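Local structure of sialidase B (Streptococcus pneumoniae serotype 4, 4XHX) at residues 202-207 and 642-647; 237-242 and 285-290; 517-522 and 546-551. The protein hydrolyses the glycosidic bonds that hold terminal alpha-2,3-, alpha-2,6- and alpha-2,8-linked sialic acids on oligosaccharides, glycoproteins and glycolipids. The protein carries 1 engineered substitution. All coordinates share one frame; numbering follows the deposited sequence.

In the fold
All three contacts belong to the beta-propeller that carries the sialidase active site, and each sends a side chain to the bound sulfonate JKK. Interaction 1 joins residues far apart in sequence, 202-207 and 642-647, so the chain that forms interactions 2 and 3 runs between its two halves. Strands 205-213 and 237-244 put interactions 1 and 2 in one four-stranded antiparallel sheet, with strand 219-226 between those strands and the contact centres 13 Å apart. Interaction 3 follows later in the chain, beside the sheet containing strand 513-518, with its centre 25 Å from each of the others. Arg207 and Arg519 thus reach the sulfonate from different sheets, while Ile288 and Asp289 meet the chlorobenzyl ring.

Interaction 1. Residues 202-207 and 642-647; sequences QANYFR and HLSNVV. With JKK (2-[(3-chlorobenzyl)amino]ethanesulfonic acid), chain B.
With OG of Ser644 set anti to its own carbonyl carbon (chi1 -72°), the hydroxyl reaches Asn204 and donates to the backbone O, OG to O 2.8 Å, tilted 26° from the carbonyl plane. Tyr205 has CG likewise turned beside its backbone N (chi1 -48°), and this lays one side of the ring along the main chain of His642 and Leu643. There CE1 of Tyr205 lies 3.5 Å from the carbonyl C of His642, and the O of Leu643 comes up to CD1 at the ring edge, near its plane. CB of Asn204 lies over one face of the ring, toward the rim.

Three waters bridge the segments, two between backbone atoms and one from the Tyr205 hydroxyl. One donates to Asn204 O, which therefore accepts two bonds, and takes the N-H of Asn645; another connects Tyr205 OH with His642 O, and the third links Phe206 N to Leu643 O. Tyr205 OH also pairs with Trp270 N, and the amide of Asn204 is held by Ser197 and Val268, so the polar ends in this largely buried contact are well supplied. Farther along, CG2 of Val647 lies 3.4 Å from Phe206 O; the apolar contact is with Phe206 CB, 4.3 Å away.

Arg207 points its CB away from 642-647. Its chain bends at chi3, and the guanidinium meets JKK edge-on, NH1 and NH2 both donating to the one sulfonate oxygen OAC at 3.1 and 3.0 Å. Glu631 holds NE in a salt bridge, which probably fixes the plane of the group. By similarity, Arg207, Arg519 and Arg581 form the arginine triad that grips the substrate carboxylate; here a sulfonate takes that place, and 642-647, a loop running into strand 647-652, packs beside the start of propeller strand 205-213.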
loop_
_atom_site.group_PDB
_atom_site.type_symbol
_atom_site.label_atom_id
_atom_site.label_comp_id
_atom_site.label_asym_id
_atom_site.label_seq_id
_atom_site.Cartn_x
_atom_site.Cartn_y
_atom_site.Cartn_z
ATOM N N GLN A 202 8.721 9.444 6.639
ATOM C CA GLN A 202 8.141 9.426 7.979
ATOM C C GLN A 202 6.646 9.043 7.991
ATOM O O GLN A 202 5.929 9.357 8.930
ATOM C CB GLN A 202 8.406 10.747 8.720
ATOM C CG GLN A 202 9.898 10.968 9.069
ATOM C CD GLN A 202 10.456 9.869 9.984
ATOM O OE1 GLN A 202 9.918 9.615 11.057
ATOM N NE2 GLN A 202 11.532 9.216 9.553
ATOM N N ALA A 203 6.186 8.371 6.942
ATOM C CA ALA A 203 4.868 7.741 6.970
ATOM C C ALA A 203 5.033 6.349 7.557
ATOM O O ALA A 203 5.959 5.634 7.203
ATOM C CB ALA A 203 4.293 7.640 5.580
ATOM N N ASN A 204 4.126 5.961 8.442
ATOM C CA ASN A 204 4.173 4.629 9.021
ATOM C C ASN A 204 3.463 3.608 8.138
ATOM O O ASN A 204 3.614 2.395 8.337
ATOM C CB ASN A 204 3.565 4.632 10.427
ATOM C CG ASN A 204 4.072 3.493 11.277
ATOM O OD1 ASN A 204 5.143 2.949 11.017
ATOM N ND2 ASN A 204 3.313 3.130 12.305
ATOM N N TYR A 205 2.707 4.113 7.158
ATOM C CA TYR A 205 1.886 3.276 6.268
ATOM C C TYR A 205 2.061 3.639 4.796
ATOM O O TYR A 205 2.380 4.778 4.468
ATOM C CB TYR A 205 0.412 3.389 6.664
ATOM C CG TYR A 205 0.249 3.217 8.149
ATOM C CD1 TYR A 205 0.328 1.959 8.721
ATOM C CD2 TYR A 205 0.115 4.321 8.990
ATOM C CE1 TYR A 205 0.225 1.785 10.094
ATOM C CE2 TYR A 205 0.008 4.164 10.367
ATOM C CZ TYR A 205 0.057 2.892 10.913
ATOM O OH TYR A 205 -0.047 2.719 12.281
ATOM N N PHE A 206 1.861 2.660 3.918
ATOM C CA PHE A 206 1.955 2.882 2.484
ATOM C C PHE A 206 0.897 2.064 1.756
ATOM O O PHE A 206 0.536 0.952 2.182
ATOM C CB PHE A 206 3.353 2.510 1.957
ATOM C CG PHE A 206 4.467 3.254 2.632
ATOM C CD1 PHE A 206 4.883 4.487 2.153
ATOM C CD2 PHE A 206 5.081 2.726 3.758
ATOM C CE1 PHE A 206 5.903 5.189 2.782
ATOM C CE2 PHE A 206 6.099 3.422 4.406
ATOM C CZ PHE A 206 6.518 4.651 3.908
ATOM N N ARG A 207 0.388 2.626 0.667
ATOM C CA ARG A 207 -0.513 1.901 -0.221
ATOM C C ARG A 207 -0.310 2.388 -1.648
ATOM O O ARG A 207 0.354 3.398 -1.875
ATOM C CB ARG A 207 -1.975 2.118 0.183
ATOM C CG ARG A 207 -2.471 1.202 1.288
ATOM C CD ARG A 207 -3.997 1.003 1.163
ATOM N NE ARG A 207 -4.375 0.368 -0.104
ATOM C CZ ARG A 207 -5.639 0.213 -0.502
ATOM N NH1 ARG A 207 -6.632 0.652 0.268
ATOM N NH2 ARG A 207 -5.917 -0.376 -1.663
ATOM N N HIS A 642 -4.215 -0.446 8.950
ATOM C CA HIS A 642 -3.046 0.112 9.635
ATOM C C HIS A 642 -1.963 -0.909 9.986
ATOM O O HIS A 642 -1.548 -1.013 11.151
ATOM C CB HIS A 642 -3.482 0.867 10.895
ATOM C CG HIS A 642 -4.815 1.531 10.762
ATOM N ND1 HIS A 642 -5.151 2.312 9.677
ATOM C CD2 HIS A 642 -5.900 1.520 11.570
ATOM C CE1 HIS A 642 -6.384 2.758 9.823
ATOM N NE2 HIS A 642 -6.862 2.294 10.967
ATOM N N LEU A 643 -1.516 -1.664 8.989
ATOM C CA LEU A 643 -0.356 -2.546 9.145
ATOM C C LEU A 643 0.885 -1.875 8.544
ATOM O O LEU A 643 0.811 -1.257 7.478
ATOM C CB LEU A 643 -0.580 -3.878 8.432
ATOM C CG LEU A 643 -1.870 -4.659 8.704
ATOM C CD1 LEU A 643 -1.937 -5.913 7.840
ATOM C CD2 LEU A 643 -1.947 -5.017 10.176
ATOM N N SER A 644 2.028 -2.012 9.206
ATOM C CA SER A 644 3.257 -1.447 8.643
ATOM C C SER A 644 4.061 -2.449 7.834
ATOM O O SER A 644 4.095 -3.640 8.160
ATOM C CB SER A 644 4.134 -0.861 9.740
ATOM O OG SER A 644 3.537 0.329 10.223
ATOM N N ASN A 645 4.724 -1.946 6.797
ATOM C CA ASN A 645 5.691 -2.740 6.039
ATOM C C ASN A 645 5.071 -3.973 5.405
ATOM O O ASN A 645 5.620 -5.070 5.474
ATOM C CB ASN A 645 6.892 -3.109 6.916
ATOM C CG ASN A 645 7.707 -1.891 7.335
ATOM O OD1 ASN A 645 7.458 -0.775 6.884
ATOM N ND2 ASN A 645 8.692 -2.106 8.184
ATOM N N VAL A 646 3.908 -3.788 4.794
ATOM C CA VAL A 646 3.239 -4.876 4.091
ATOM C C VAL A 646 3.313 -4.702 2.573
ATOM O O VAL A 646 3.062 -5.645 1.838
ATOM C CB VAL A 646 1.752 -5.058 4.531
ATOM C CG1 VAL A 646 1.667 -5.716 5.915
ATOM C CG2 VAL A 646 1.006 -3.721 4.518
ATOM N N VAL A 647 3.613 -3.494 2.107
ATOM C CA VAL A 647 3.907 -3.297 0.690
ATOM C C VAL A 647 5.340 -3.745 0.468
ATOM O O VAL A 647 6.263 -3.147 0.996
ATOM C CB VAL A 647 3.783 -1.828 0.251
ATOM C CG1 VAL A 647 4.269 -1.667 -1.185
ATOM C CG2 VAL A 647 2.356 -1.344 0.403
HETATM C CAE JKK B . -9.312 8.627 -4.999
HETATM C CAF JKK B . -9.708 9.229 -3.758
HETATM C CAG JKK B . -9.590 7.262 -5.221
HETATM C CAH JKK B . -10.647 7.122 -2.990
HETATM C CAI JKK B . -10.047 2.816 -3.660
HETATM C CAJ JKK B . -9.202 1.932 -2.770
HETATM C CAK JKK B . -10.554 5.038 -4.440
HETATM C CAM JKK B . -10.365 8.483 -2.770
HETATM C CAN JKK B . -10.263 6.515 -4.233
HETATM N NAL JKK B . -9.679 4.204 -3.642
HETATM O OAA JKK B . -10.560 -0.379 -3.273
HETATM O OAB JKK B . -10.993 0.798 -1.172
HETATM O OAC JKK B . -8.942 -0.404 -1.441
HETATM S SAO JKK B . -9.949 0.407 -2.125
HETATM CL CL JKK B . -10.843 9.227 -1.266
HETATM O O HOH W 1 4.912 0.747 6.606
HETATM O O HOH W 2 -1.103 0.461 13.423
HETATM O O HOH W 3 1.344 0.004 5.094
#

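Interaction 2. Residues 237-242 and 285-290; sequences INIATS and ASFIDS. With JKK (2-[(3-chlorobenzyl)amino]ethanesulfonic acid), chain B.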
loop_
_atom_site.group_PDB
_atom_site.type_symbol
_atom_site.label_atom_id
_atom_site.label_comp_id
_atom_site.label_asym_id
_atom_site.label_seq_id
_atom_site.Cartn_x
_atom_site.Cartn_y
_atom_site.Cartn_z
ATOM N N ILE A 237 -1.805 12.289 3.170
ATOM C CA ILE A 237 -1.072 11.385 2.291
ATOM C C ILE A 237 -0.254 12.212 1.326
ATOM O O ILE A 237 -0.762 13.185 0.756
ATOM C CB ILE A 237 -2.031 10.508 1.450
ATOM C CG1 ILE A 237 -2.974 9.704 2.343
ATOM C CG2 ILE A 237 -1.254 9.576 0.521
ATOM C CD1 ILE A 237 -4.139 9.115 1.568
ATOM N N ASN A 238 1.010 11.830 1.161
ATOM C CA ASN A 238 1.923 12.422 0.176
ATOM C C ASN A 238 2.237 11.361 -0.880
ATOM O O ASN A 238 2.017 10.177 -0.654
ATOM C CB ASN A 238 3.246 12.866 0.843
ATOM C CG ASN A 238 3.074 14.058 1.791
ATOM O OD1 ASN A 238 2.296 14.958 1.532
ATOM N ND2 ASN A 238 3.830 14.071 2.876
ATOM N N ILE A 239 2.760 11.777 -2.025
ATOM C CA ILE A 239 3.280 10.821 -2.998
ATOM C C ILE A 239 4.796 10.779 -2.902
ATOM O O ILE A 239 5.477 11.814 -3.040
ATOM C CB ILE A 239 2.879 11.194 -4.434
ATOM C CG1 ILE A 239 1.360 11.402 -4.524
ATOM C CG2 ILE A 239 3.385 10.142 -5.424
ATOM C CD1 ILE A 239 0.523 10.198 -4.104
ATOM N N ALA A 240 5.331 9.591 -2.634
ATOM C CA ALA A 240 6.780 9.435 -2.553
ATOM C C ALA A 240 7.294 8.567 -3.690
ATOM O O ALA A 240 6.562 7.722 -4.220
ATOM C CB ALA A 240 7.188 8.842 -1.211
ATOM N N THR A 241 8.553 8.778 -4.063
ATOM C CA THR A 241 9.182 7.981 -5.114
ATOM C C THR A 241 10.541 7.487 -4.654
ATOM O O THR A 241 11.135 8.045 -3.730
ATOM C CB THR A 241 9.359 8.786 -6.432
ATOM O OG1 THR A 241 10.137 9.963 -6.174
ATOM C CG2 THR A 241 8.007 9.199 -6.981
ATOM N N SER A 242 11.028 6.447 -5.326
ATOM C CA SER A 242 12.327 5.842 -5.059
ATOM C C SER A 242 12.719 5.197 -6.367
ATOM O O SER A 242 11.845 4.831 -7.149
ATOM C CB SER A 242 12.202 4.757 -3.986
ATOM O OG SER A 242 13.445 4.114 -3.714
ATOM N N ALA A 285 -5.089 18.435 3.769
ATOM C CA ALA A 285 -5.114 18.216 2.328
ATOM C C ALA A 285 -4.300 16.942 2.047
ATOM O O ALA A 285 -3.475 16.539 2.878
ATOM C CB ALA A 285 -4.522 19.424 1.610
ATOM N N SER A 286 -4.551 16.274 0.922
ATOM C CA SER A 286 -3.782 15.065 0.604
ATOM C C SER A 286 -3.719 14.785 -0.881
ATOM O O SER A 286 -4.504 15.322 -1.660
ATOM C CB SER A 286 -4.369 13.825 1.295
ATOM O OG SER A 286 -5.710 13.646 0.893
ATOM N N PHE A 287 -2.786 13.915 -1.254
ATOM C CA PHE A 287 -2.744 13.329 -2.596
ATOM C C PHE A 287 -3.088 11.849 -2.465
ATOM O O PHE A 287 -3.008 11.282 -1.378
ATOM C CB PHE A 287 -1.352 13.481 -3.213
ATOM C CG PHE A 287 -0.877 14.896 -3.278
ATOM C CD1 PHE A 287 -0.212 15.465 -2.200
ATOM C CD2 PHE A 287 -1.109 15.663 -4.411
ATOM C CE1 PHE A 287 0.224 16.763 -2.253
ATOM C CE2 PHE A 287 -0.675 16.969 -4.474
ATOM C CZ PHE A 287 -0.006 17.521 -3.391
ATOM N N ILE A 288 -3.481 11.219 -3.561
ATOM C CA ILE A 288 -3.820 9.804 -3.517
ATOM C C ILE A 288 -3.842 9.269 -4.932
ATOM O O ILE A 288 -4.226 9.981 -5.855
ATOM C CB ILE A 288 -5.184 9.580 -2.788
ATOM C CG1 ILE A 288 -5.597 8.109 -2.791
ATOM C CG2 ILE A 288 -6.271 10.453 -3.386
ATOM C CD1 ILE A 288 -6.815 7.814 -1.880
ATOM N N ASP A 289 -3.387 8.030 -5.100
ATOM C CA ASP A 289 -3.369 7.354 -6.399
ATOM C C ASP A 289 -2.459 8.037 -7.423
ATOM O O ASP A 289 -2.857 8.974 -8.109
ATOM C CB ASP A 289 -4.782 7.186 -6.973
ATOM C CG ASP A 289 -5.636 6.209 -6.173
ATOM O OD1 ASP A 289 -5.123 5.561 -5.230
ATOM O OD2 ASP A 289 -6.833 6.087 -6.494
ATOM N N SER A 290 -1.237 7.538 -7.546
ATOM C CA SER A 290 -0.290 8.110 -8.492
ATOM C C SER A 290 -0.072 7.173 -9.674
ATOM O O SER A 290 -0.267 5.963 -9.567
ATOM C CB SER A 290 1.046 8.418 -7.800
ATOM O OG SER A 290 1.605 7.238 -7.271
HETATM C CAE JKK B . -9.312 8.627 -4.999
HETATM C CAF JKK B . -9.708 9.229 -3.758
HETATM C CAG JKK B . -9.590 7.262 -5.221
HETATM C CAH JKK B . -10.647 7.122 -2.990
HETATM C CAI JKK B . -10.047 2.816 -3.660
HETATM C CAJ JKK B . -9.202 1.932 -2.770
HETATM C CAK JKK B . -10.554 5.038 -4.440
HETATM C CAM JKK B . -10.365 8.483 -2.770
HETATM C CAN JKK B . -10.263 6.515 -4.233
HETATM N NAL JKK B . -9.679 4.204 -3.642
HETATM O OAA JKK B . -10.560 -0.379 -3.273
HETATM O OAB JKK B . -10.993 0.798 -1.172
HETATM O OAC JKK B . -8.942 -0.404 -1.441
HETATM S SAO JKK B . -9.949 0.407 -2.125
HETATM CL CL JKK B . -10.843 9.227 -1.266
#
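Ile237 lays its beta branch, CB and CG2, against the carbonyl O of Phe287, each of the two carbons 3.1 Å from that O, a close fit. Its own carbonyl makes the link between the backbones: Phe287 N donates to Ile237 O at 2.9 Å, almost straight at 177°, although the donor stands tilted from the carbonyl plane. Close to this bond, CB of Ser286 approaches Ile237 N, while its OG turns to Ser233.

The two strands come from neighbouring sheets of the propeller, 237-244 from a four-stranded one and 286-294 from the next, and their directions differ by 55°. They come together near the start of each and then part, so the contact joins one propeller sheet to the next. Where the strands part, Ile239 packs between them. With CG1 beside the backbone N (chi1 -53°), it puts CG1 3.7 Å from CB of Phe287, and CG2 reaches CB of Ser290 at 3.8 Å. The ring of Phe287 leads on to Phe260, on which it stacks, and to Phe436, which it meets edge-to-face.

Ile288 and Asp289 serve the ligand instead. CD1 of Ile288 lies 3.7 Å from CAM of the chlorobenzyl ring of JKK, and OD2 of Asp289 comes within 3.3 Å of CAG on the same ring. Asp232, by similarity the proton acceptor, lies next to Ile288.

Interaction 3. Residues 517-522 and 546-551; sequences FFRTTT and IQQTSY. With JKK (2-[(3-chlorobenzyl)amino]ethanesulfonic acid), chain B.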
loop_
_atom_site.group_PDB
_atom_site.type_symbol
_atom_site.label_atom_id
_atom_site.label_comp_id
_atom_site.label_asym_id
_atom_site.label_seq_id
_atom_site.Cartn_x
_atom_site.Cartn_y
_atom_site.Cartn_z
ATOM N N PHE A 517 -6.990 -3.382 -19.323
ATOM C CA PHE A 517 -7.627 -4.292 -18.367
ATOM C C PHE A 517 -8.135 -3.487 -17.186
ATOM O O PHE A 517 -7.446 -2.586 -16.703
ATOM C CB PHE A 517 -6.659 -5.389 -17.908
ATOM C CG PHE A 517 -6.088 -6.201 -19.040
ATOM C CD1 PHE A 517 -6.787 -7.287 -19.555
ATOM C CD2 PHE A 517 -4.867 -5.859 -19.609
ATOM C CE1 PHE A 517 -6.272 -8.020 -20.624
ATOM C CE2 PHE A 517 -4.340 -6.591 -20.673
ATOM C CZ PHE A 517 -5.036 -7.675 -21.177
ATOM N N PHE A 518 -9.349 -3.781 -16.724
ATOM C CA PHE A 518 -9.884 -2.982 -15.628
ATOM C C PHE A 518 -10.752 -3.703 -14.612
ATOM O O PHE A 518 -11.404 -4.713 -14.911
ATOM C CB PHE A 518 -10.547 -1.672 -16.115
ATOM C CG PHE A 518 -11.765 -1.855 -16.995
ATOM C CD1 PHE A 518 -11.631 -2.032 -18.370
ATOM C CD2 PHE A 518 -13.045 -1.771 -16.456
ATOM C CE1 PHE A 518 -12.749 -2.172 -19.188
ATOM C CE2 PHE A 518 -14.178 -1.905 -17.267
ATOM C CZ PHE A 518 -14.035 -2.102 -18.632
ATOM N N ARG A 519 -10.720 -3.141 -13.408
ATOM C CA ARG A 519 -11.526 -3.548 -12.265
ATOM C C ARG A 519 -12.991 -3.242 -12.513
ATOM O O ARG A 519 -13.323 -2.196 -13.068
ATOM C CB ARG A 519 -11.049 -2.759 -11.040
ATOM C CG ARG A 519 -11.792 -3.040 -9.740
ATOM C CD ARG A 519 -11.198 -2.181 -8.640
ATOM N NE ARG A 519 -12.022 -2.140 -7.439
ATOM C CZ ARG A 519 -11.598 -1.632 -6.283
ATOM N NH1 ARG A 519 -10.371 -1.122 -6.192
ATOM N NH2 ARG A 519 -12.397 -1.633 -5.229
ATOM N N THR A 520 -13.866 -4.153 -12.107
ATOM C CA THR A 520 -15.305 -3.947 -12.270
ATOM C C THR A 520 -16.052 -4.284 -10.981
ATOM O O THR A 520 -15.449 -4.437 -9.919
ATOM C CB THR A 520 -15.879 -4.856 -13.370
ATOM O OG1 THR A 520 -15.877 -6.216 -12.915
ATOM C CG2 THR A 520 -15.068 -4.737 -14.676
ATOM N N THR A 521 -17.364 -4.443 -11.084
ATOM C CA THR A 521 -18.135 -4.904 -9.935
ATOM C C THR A 521 -18.780 -6.272 -10.178
ATOM O O THR A 521 -19.720 -6.648 -9.490
ATOM C CB THR A 521 -19.201 -3.886 -9.559
ATOM O OG1 THR A 521 -20.045 -3.660 -10.688
ATOM C CG2 THR A 521 -18.546 -2.560 -9.155
ATOM N N THR A 522 -18.262 -7.015 -11.151
ATOM C CA THR A 522 -18.890 -8.267 -11.569
ATOM C C THR A 522 -18.181 -9.516 -11.056
ATOM O O THR A 522 -18.658 -10.636 -11.281
ATOM C CB THR A 522 -18.939 -8.389 -13.106
ATOM O OG1 THR A 522 -17.602 -8.440 -13.616
ATOM C CG2 THR A 522 -19.676 -7.211 -13.726
ATOM N N ILE A 546 -9.889 -15.981 -14.058
ATOM C CA ILE A 546 -9.496 -15.218 -12.882
ATOM C C ILE A 546 -10.728 -14.710 -12.160
ATOM O O ILE A 546 -11.645 -14.188 -12.779
ATOM C CB ILE A 546 -8.592 -14.016 -13.228
ATOM C CG1 ILE A 546 -7.368 -14.473 -14.029
ATOM C CG2 ILE A 546 -8.167 -13.277 -11.948
ATOM C CD1 ILE A 546 -6.615 -13.336 -14.692
ATOM N N GLN A 547 -10.740 -14.861 -10.842
ATOM C CA GLN A 547 -11.851 -14.358 -10.051
ATOM C C GLN A 547 -11.451 -13.165 -9.184
ATOM O O GLN A 547 -10.343 -13.095 -8.667
ATOM C CB GLN A 547 -12.462 -15.481 -9.218
ATOM C CG GLN A 547 -13.275 -16.468 -10.073
ATOM C CD GLN A 547 -13.836 -17.628 -9.270
ATOM O OE1 GLN A 547 -13.087 -18.389 -8.660
ATOM N NE2 GLN A 547 -15.164 -17.771 -9.273
ATOM N N GLN A 548 -12.361 -12.204 -9.070
ATOM C CA GLN A 548 -12.206 -11.143 -8.106
ATOM C C GLN A 548 -13.448 -11.117 -7.253
ATOM O O GLN A 548 -14.444 -11.814 -7.530
ATOM C CB GLN A 548 -11.944 -9.773 -8.756
ATOM C CG GLN A 548 -10.519 -9.624 -9.322
ATOM C CD GLN A 548 -10.083 -8.166 -9.521
ATOM O OE1 GLN A 548 -10.899 -7.244 -9.477
ATOM N NE2 GLN A 548 -8.788 -7.961 -9.739
ATOM N N THR A 549 -13.368 -10.328 -6.196
ATOM C CA THR A 549 -14.497 -10.091 -5.320
ATOM C C THR A 549 -15.444 -9.163 -6.046
ATOM O O THR A 549 -15.071 -8.544 -7.054
ATOM C CB THR A 549 -14.023 -9.392 -4.052
ATOM O OG1 THR A 549 -13.384 -8.163 -4.418
ATOM C CG2 THR A 549 -13.011 -10.273 -3.323
ATOM N N SER A 550 -16.665 -9.082 -5.528
ATOM C CA SER A 550 -17.681 -8.171 -6.023
ATOM C C SER A 550 -17.177 -6.737 -6.073
ATOM O O SER A 550 -17.519 -6.002 -6.984
ATOM C CB SER A 550 -18.941 -8.237 -5.148
ATOM O OG SER A 550 -18.670 -7.795 -3.822
ATOM N N TYR A 551 -16.373 -6.334 -5.094
ATOM C CA TYR A 551 -15.898 -4.951 -5.065
ATOM C C TYR A 551 -14.662 -4.759 -5.942
ATOM O O TYR A 551 -14.409 -3.662 -6.411
ATOM C CB TYR A 551 -15.662 -4.458 -3.628
ATOM C CG TYR A 551 -14.813 -5.384 -2.802
ATOM C CD1 TYR A 551 -13.424 -5.339 -2.884
ATOM C CD2 TYR A 551 -15.396 -6.312 -1.942
ATOM C CE1 TYR A 551 -12.638 -6.195 -2.141
ATOM C CE2 TYR A 551 -14.617 -7.175 -1.195
ATOM C CZ TYR A 551 -13.237 -7.110 -1.298
ATOM O OH TYR A 551 -12.454 -7.957 -0.544
HETATM C CAE JKK B . -9.312 8.627 -4.999
HETATM C CAF JKK B . -9.708 9.229 -3.758
HETATM C CAG JKK B . -9.590 7.262 -5.221
HETATM C CAH JKK B . -10.647 7.122 -2.990
HETATM C CAI JKK B . -10.047 2.816 -3.660
HETATM C CAJ JKK B . -9.202 1.932 -2.770
HETATM C CAK JKK B . -10.554 5.038 -4.440
HETATM C CAM JKK B . -10.365 8.483 -2.770
HETATM C CAN JKK B . -10.263 6.515 -4.233
HETATM N NAL JKK B . -9.679 4.204 -3.642
HETATM O OAA JKK B . -10.560 -0.379 -3.273
HETATM O OAB JKK B . -10.993 0.798 -1.172
HETATM O OAC JKK B . -8.942 -0.404 -1.441
HETATM S SAO JKK B . -9.949 0.407 -2.125
HETATM CL CL JKK B . -10.843 9.227 -1.266
HETATM O O HOH W 4 -12.952 -6.842 -11.166
HETATM O O HOH W 5 -15.340 -7.243 -9.434
#
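Arg519, by similarity a substrate-binding member of the sialidase arginine triad, hydrogen-bonds the 546-551 loop at one carbonyl. Its NE and NH2 grip Tyr551 O side-on at 3.0 and 3.1 Å; the NE bond lies 15° from the carbonyl plane, whereas NH2 sits well above it. The arm runs extended from CG to NE, with CG anti to the backbone N (chi1 179°), and carries the guanidinium out to JKK, where NH1 and NH2 both donate to sulfonate oxygen OAA, each at 3.0 Å. Glu503 adds a salt bridge to NH1, so carbonyl, carboxylate and sulfonate probably lock the rotation of the group.

Just past the end of propeller strand 513-518, an ST turn is closed by Thr522 N on Thr520 OG1 (3.1 Å), which also takes the hydroxyl of Thr522 and pairs with Lys524. CA of Thr521 makes a CA-H...O contact with Ser550 O at 3.2 Å. One water accepts from Thr520 N and probably donates to Gln548 OE1; that amide is further held by Thr553 and Thr574. CB of Tyr551 points away from 517-522, and its ring stacks on Trp636, with Thr549 OG1 over the centre of one face.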